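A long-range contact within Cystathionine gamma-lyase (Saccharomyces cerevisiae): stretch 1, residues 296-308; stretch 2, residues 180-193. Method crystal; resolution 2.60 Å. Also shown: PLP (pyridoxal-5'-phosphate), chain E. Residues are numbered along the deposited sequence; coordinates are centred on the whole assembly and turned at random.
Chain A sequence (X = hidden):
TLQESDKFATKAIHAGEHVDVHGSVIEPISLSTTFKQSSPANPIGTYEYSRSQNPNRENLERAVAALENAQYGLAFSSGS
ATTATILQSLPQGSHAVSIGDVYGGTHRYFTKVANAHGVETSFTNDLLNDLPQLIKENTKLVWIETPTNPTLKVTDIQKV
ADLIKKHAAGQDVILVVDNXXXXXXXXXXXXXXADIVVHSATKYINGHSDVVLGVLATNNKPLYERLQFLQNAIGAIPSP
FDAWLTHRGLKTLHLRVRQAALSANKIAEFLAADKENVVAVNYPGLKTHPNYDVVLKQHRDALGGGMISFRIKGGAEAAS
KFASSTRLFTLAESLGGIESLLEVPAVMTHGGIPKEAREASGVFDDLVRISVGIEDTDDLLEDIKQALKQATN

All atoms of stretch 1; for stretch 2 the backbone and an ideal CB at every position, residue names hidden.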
# COMPACT_ATOMS: atom_id res chain seq x y z
N LEU A 296 20.94 -35.49 -0.27
CA LEU A 296 20.10 -36.48 0.41
C LEU A 296 20.04 -36.39 1.94
O LEU A 296 19.20 -37.06 2.56
CB LEU A 296 20.54 -37.89 0.03
CG LEU A 296 20.28 -38.38 -1.39
CD1 LEU A 296 20.97 -39.72 -1.63
CD2 LEU A 296 18.79 -38.50 -1.58
N LYS A 297 20.93 -35.60 2.55
CA LYS A 297 20.95 -35.44 4.00
C LYS A 297 20.56 -34.04 4.46
O LYS A 297 20.19 -33.85 5.63
CB LYS A 297 22.33 -35.80 4.58
CG LYS A 297 23.52 -35.27 3.80
CD LYS A 297 24.82 -35.25 4.63
CE LYS A 297 25.23 -36.61 5.17
NZ LYS A 297 26.58 -36.56 5.84
N GLN A 298 20.62 -33.06 3.56
CA GLN A 298 20.27 -31.69 3.93
C GLN A 298 18.98 -31.16 3.28
O GLN A 298 18.28 -30.33 3.87
CB GLN A 298 21.44 -30.76 3.63
CG GLN A 298 22.38 -30.62 4.79
CD GLN A 298 23.67 -29.91 4.46
OE1 GLN A 298 24.46 -29.61 5.36
NE2 GLN A 298 23.91 -29.63 3.18
N HIS A 299 18.67 -31.67 2.09
CA HIS A 299 17.50 -31.28 1.32
C HIS A 299 16.26 -32.13 1.57
O HIS A 299 16.32 -33.34 1.45
CB HIS A 299 17.79 -31.39 -0.18
CG HIS A 299 18.86 -30.48 -0.67
ND1 HIS A 299 18.85 -29.95 -1.94
CD2 HIS A 299 19.96 -29.98 -0.06
CE1 HIS A 299 19.90 -29.15 -2.09
NE2 HIS A 299 20.58 -29.15 -0.96
N ARG A 300 15.13 -31.49 1.83
CA ARG A 300 13.88 -32.21 2.01
C ARG A 300 13.54 -33.03 0.75
O ARG A 300 13.61 -32.53 -0.38
CB ARG A 300 12.73 -31.26 2.27
CG ARG A 300 11.38 -31.95 2.33
CD ARG A 300 10.27 -30.91 2.42
NE ARG A 300 10.51 -30.00 3.53
CZ ARG A 300 9.97 -30.13 4.72
NH1 ARG A 300 9.14 -31.15 4.94
NH2 ARG A 300 10.25 -29.27 5.69
N ASP A 301 13.16 -34.29 0.96
CA ASP A 301 12.79 -35.19 -0.12
C ASP A 301 13.78 -35.23 -1.26
O ASP A 301 13.52 -35.84 -2.30
CB ASP A 301 11.41 -34.80 -0.63
CG ASP A 301 10.35 -35.02 0.40
OD1 ASP A 301 10.25 -36.15 0.90
OD2 ASP A 301 9.61 -34.07 0.72
N ALA A 302 14.93 -34.62 -1.03
CA ALA A 302 16.01 -34.55 -2.01
C ALA A 302 15.66 -33.60 -3.17
O ALA A 302 16.10 -33.82 -4.31
CB ALA A 302 16.34 -35.94 -2.53
N LEU A 303 14.88 -32.56 -2.87
CA LEU A 303 14.47 -31.58 -3.86
C LEU A 303 15.70 -30.77 -4.25
O LEU A 303 16.44 -30.32 -3.38
CB LEU A 303 13.37 -30.68 -3.30
CG LEU A 303 12.02 -31.35 -2.99
CD1 LEU A 303 11.11 -30.43 -2.18
CD2 LEU A 303 11.37 -31.72 -4.27
N GLY A 304 15.93 -30.60 -5.55
CA GLY A 304 17.11 -29.88 -6.01
C GLY A 304 16.99 -28.38 -5.97
O GLY A 304 17.98 -27.66 -6.01
N GLY A 305 15.77 -27.89 -5.91
CA GLY A 305 15.57 -26.45 -5.85
C GLY A 305 14.92 -25.96 -7.12
O GLY A 305 14.31 -26.75 -7.83
N GLY A 306 15.06 -24.67 -7.40
CA GLY A 306 14.48 -24.09 -8.59
C GLY A 306 15.53 -23.51 -9.53
O GLY A 306 15.20 -23.03 -10.60
N MET A 307 16.79 -23.57 -9.13
CA MET A 307 17.88 -23.05 -9.94
C MET A 307 18.65 -24.19 -10.60
O MET A 307 19.13 -25.12 -9.94
CB MET A 307 18.88 -22.26 -9.08
CG MET A 307 18.29 -21.25 -8.11
SD MET A 307 17.52 -19.82 -8.86
CE MET A 307 18.95 -18.97 -9.59
N ILE A 308 18.76 -24.11 -11.92
CA ILE A 308 19.48 -25.11 -12.70
C ILE A 308 20.59 -24.24 -13.25
O ILE A 308 20.53 -23.03 -13.14
CB ILE A 308 18.55 -25.70 -13.81
CG1 ILE A 308 17.43 -26.50 -13.15
CG2 ILE A 308 19.33 -26.61 -14.78
CD1 ILE A 308 16.32 -26.87 -14.06
N UNK A 180 19.15 -18.90 1.19
CA UNK A 180 18.26 -18.23 0.22
C UNK A 180 17.67 -19.11 -0.91
O UNK A 180 16.44 -19.26 -1.02
CB UNK A 180 19.04 -17.08 -0.43
N UNK A 181 18.54 -19.68 -1.74
CA UNK A 181 18.17 -20.55 -2.87
C UNK A 181 17.35 -21.79 -2.62
O UNK A 181 16.67 -22.28 -3.52
CB UNK A 181 19.46 -21.01 -3.56
N UNK A 182 17.44 -22.37 -1.43
CA UNK A 182 16.64 -23.56 -1.16
C UNK A 182 15.41 -23.19 -0.34
O UNK A 182 14.36 -23.79 -0.52
CB UNK A 182 17.47 -24.62 -0.43
N UNK A 183 15.54 -22.19 0.53
CA UNK A 183 14.43 -21.71 1.36
C UNK A 183 14.04 -22.61 2.54
O UNK A 183 14.23 -23.81 2.50
CB UNK A 183 13.20 -21.52 0.47
N UNK A 184 13.46 -22.03 3.60
CA UNK A 184 13.07 -22.86 4.74
C UNK A 184 12.49 -24.23 4.34
O UNK A 184 12.84 -25.24 4.90
CB UNK A 184 12.04 -22.10 5.59
N UNK A 185 11.64 -24.27 3.33
CA UNK A 185 11.02 -25.51 2.92
C UNK A 185 11.96 -26.69 2.63
O UNK A 185 11.83 -27.76 3.20
CB UNK A 185 10.19 -25.23 1.67
N UNK A 186 12.90 -26.50 1.70
CA UNK A 186 13.82 -27.54 1.30
C UNK A 186 14.88 -27.88 2.33
O UNK A 186 15.32 -29.02 2.38
CB UNK A 186 14.50 -27.13 -0.00
N UNK A 187 15.29 -26.94 3.15
CA UNK A 187 16.33 -27.23 4.12
C UNK A 187 16.36 -26.34 5.34
O UNK A 187 15.90 -25.20 5.33
CB UNK A 187 17.69 -27.15 3.43
N UNK A 188 16.93 -26.88 6.41
CA UNK A 188 17.04 -26.17 7.69
C UNK A 188 18.45 -26.31 8.25
O UNK A 188 18.69 -27.11 9.17
CB UNK A 188 16.02 -26.70 8.70
N UNK A 189 19.40 -25.50 7.71
CA UNK A 189 20.81 -25.50 8.11
C UNK A 189 21.10 -25.55 9.61
O UNK A 189 22.14 -26.08 10.00
CB UNK A 189 21.48 -24.25 7.54
N UNK A 190 20.23 -25.03 10.47
CA UNK A 190 20.52 -25.10 11.91
C UNK A 190 20.63 -26.57 12.34
O UNK A 190 21.55 -26.93 13.08
CB UNK A 190 19.44 -24.38 12.72
N UNK A 191 19.72 -27.41 11.85
CA UNK A 191 19.73 -28.83 12.16
C UNK A 191 20.98 -29.47 11.65
O UNK A 191 21.05 -30.69 11.52
CB UNK A 191 18.50 -29.53 11.57
N UNK A 192 21.99 -28.68 11.34
CA UNK A 192 23.23 -29.24 10.82
C UNK A 192 24.44 -28.50 11.35
O UNK A 192 25.46 -28.40 10.67
CB UNK A 192 23.23 -29.21 9.29
N UNK A 193 24.31 -27.99 12.58
CA UNK A 193 25.40 -27.28 13.21
C UNK A 193 25.75 -26.05 12.42
O UNK A 193 26.71 -26.03 11.66
CB UNK A 193 26.62 -28.18 13.36
N1 PLP E . 22.44 -13.32 -1.28
C2 PLP E . 21.96 -14.22 -2.20
C2A PLP E . 22.44 -15.66 -2.01
C3 PLP E . 21.04 -13.68 -3.24
O3 PLP E . 20.59 -14.65 -4.08
C4 PLP E . 20.70 -12.29 -3.26
C4A PLP E . 19.81 -11.74 -4.34
C5 PLP E . 21.30 -11.44 -2.20
C6 PLP E . 22.14 -11.97 -1.24
C5A PLP E . 20.88 -9.96 -2.15
O4P PLP E . 19.78 -9.70 -1.29
P PLP E . 19.29 -8.24 -1.08
O1P PLP E . 18.05 -8.41 -0.36
O2P PLP E . 19.09 -7.65 -2.46
O3P PLP E . 20.40 -7.62 -0.37

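Position 180 lies beyond the reach of stretch 1, which therefore sets no rule for it; many residues would serve as far as stretch 1 is concerned. It is Thr 180, whose CG2 sits 3.8 Å from O3 of PLP.

At 181 the CA-to-CB bond runs sideways, with the ideal CB 4.7 Å from Met 307 CG and the cofactor not far off. A long apolar or aromatic side chain could span that space. The deposited Phe 181 (chi1 m) brings CD2 to 4.0 Å from Met 307 CG, and Met 307 SD lies 5.1 Å from its ring centroid, while CE1 comes within 3.0 Å of PLP O3 at the ring edge.

Position 182 also points sideways, between the imidazole of His 299 and the glycine turn at 304-305. With the ideal CB 5.4 Å from His 299 CE1, a mid-sized apolar chain such as leucine, isoleucine or methionine could fill the gap. Leu 182 does so: CD1 packs over one face of the imidazole, 3.3 Å from His 299 NE2, and CD2 reaches 4.0 Å from Gly 304 O.

At 183 phi is positive (75°), which glycine tolerates best, and stretch 1 is out of reach. Ser 183 is found, its OG making a very short 2.4 Å hydrogen bond to Leu 182 O. Position 184 points away, and its phi of -39° admits proline; Pro 184 it is.

Position 185 points sideways, its ideal CB 5.1 Å from Arg 300 NE. A cation with an aliphatic stem invites a flat ring, though an acid could also answer the charge. Tyr 185 lies flat against the guanidinium, centres 4.6 Å apart and planes at 7°, and CE2 meets Leu 303 CD1 at 3.7 Å. Its backbone O, available whatever the side chain, accepts a 2.6 Å hydrogen bond from Arg 300 NE.

At 186 the ideal CB stands 5.0 Å from Leu 303 CB and 5.3 Å from His 299 CA, so a branched aliphatic suits: valine, leucine or isoleucine. Ile 186 places CD1 3.7 Å from Gly 305 CA and CG2 3.8 Å from His 299 CB. Its carbonyl O takes a 2.5 Å hydrogen bond from Arg 300 N, tying the backbones together.

At 187 the ideal CB is already a tight 3.3 Å from Gln 298 O, an acceptor, which favours a small side chain such as alanine, and better a small donor such as serine. Ser 187 donates from OG to Gln 298 O at 2.9 Å.

Positions 188 to 191 meet little of stretch 1, and many residues would pass: Asn 188, Pro 189, Leu 190 and Asn 191.

Position 192 points toward stretch 1, its ideal CB 4.1 Å from Gln 298 OE1. A polar partner for the amide or a broad ring would suit. Phe 192 covers Gln 298 CG with its face, 3.6 Å from CG to ring centroid, and turns its edge to Lys 297 O, 3.0 Å from CE2.

At 193 positive phi (63°) favours glycine, and Gly 193 fills it.

Stretch 2 (180-193) TFLSPYISNPLNFG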
# COMPACT_ATOMS: atom_id res chain seq x y z
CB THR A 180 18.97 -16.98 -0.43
OG1 THR A 180 19.08 -15.90 0.53
CG2 THR A 180 18.20 -16.48 -1.68
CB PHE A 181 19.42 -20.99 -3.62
CG PHE A 181 20.10 -19.89 -4.37
CD1 PHE A 181 19.89 -18.56 -4.03
CD2 PHE A 181 21.00 -20.19 -5.40
CE1 PHE A 181 20.57 -17.55 -4.69
CE2 PHE A 181 21.68 -19.19 -6.07
CZ PHE A 181 21.46 -17.86 -5.71
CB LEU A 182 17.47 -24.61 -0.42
CG LEU A 182 18.62 -25.27 -1.19
CD1 LEU A 182 19.39 -26.19 -0.23
CD2 LEU A 182 18.08 -26.08 -2.37
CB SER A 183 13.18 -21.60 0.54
OG SER A 183 12.49 -22.82 0.68
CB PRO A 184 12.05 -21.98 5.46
CG PRO A 184 12.68 -20.60 5.31
CD PRO A 184 13.12 -20.61 3.85
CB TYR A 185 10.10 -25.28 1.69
CG TYR A 185 9.28 -26.51 1.35
CD1 TYR A 185 8.40 -27.05 2.28
CD2 TYR A 185 9.45 -27.17 0.14
CE1 TYR A 185 7.72 -28.23 2.05
CE2 TYR A 185 8.76 -28.36 -0.12
CZ TYR A 185 7.89 -28.88 0.86
OH TYR A 185 7.21 -30.07 0.68
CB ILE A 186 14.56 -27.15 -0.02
CG1 ILE A 186 13.55 -27.00 -1.16
CG2 ILE A 186 15.65 -28.22 -0.37
CD1 ILE A 186 14.18 -26.63 -2.46
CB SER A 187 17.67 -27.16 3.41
OG SER A 187 18.72 -27.45 4.31
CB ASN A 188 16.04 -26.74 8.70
CG ASN A 188 14.62 -26.37 8.38
OD1 ASN A 188 13.69 -27.00 8.87
ND2 ASN A 188 14.45 -25.34 7.58
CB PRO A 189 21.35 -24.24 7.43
CG PRO A 189 20.55 -24.17 6.20
CD PRO A 189 19.16 -24.48 6.68
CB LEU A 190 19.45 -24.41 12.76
CG LEU A 190 19.29 -22.93 12.45
CD1 LEU A 190 18.44 -22.25 13.53
CD2 LEU A 190 20.67 -22.32 12.32
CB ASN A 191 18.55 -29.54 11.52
CG ASN A 191 17.24 -28.95 11.93
OD1 ASN A 191 17.20 -28.10 12.83
ND2 ASN A 191 16.16 -29.40 11.30
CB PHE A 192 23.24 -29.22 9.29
CG PHE A 192 22.11 -29.98 8.66
CD1 PHE A 192 20.88 -29.36 8.43
CD2 PHE A 192 22.26 -31.33 8.33
CE1 PHE A 192 19.83 -30.07 7.88
CE2 PHE A 192 21.20 -32.06 7.77
CZ PHE A 192 19.99 -31.44 7.54
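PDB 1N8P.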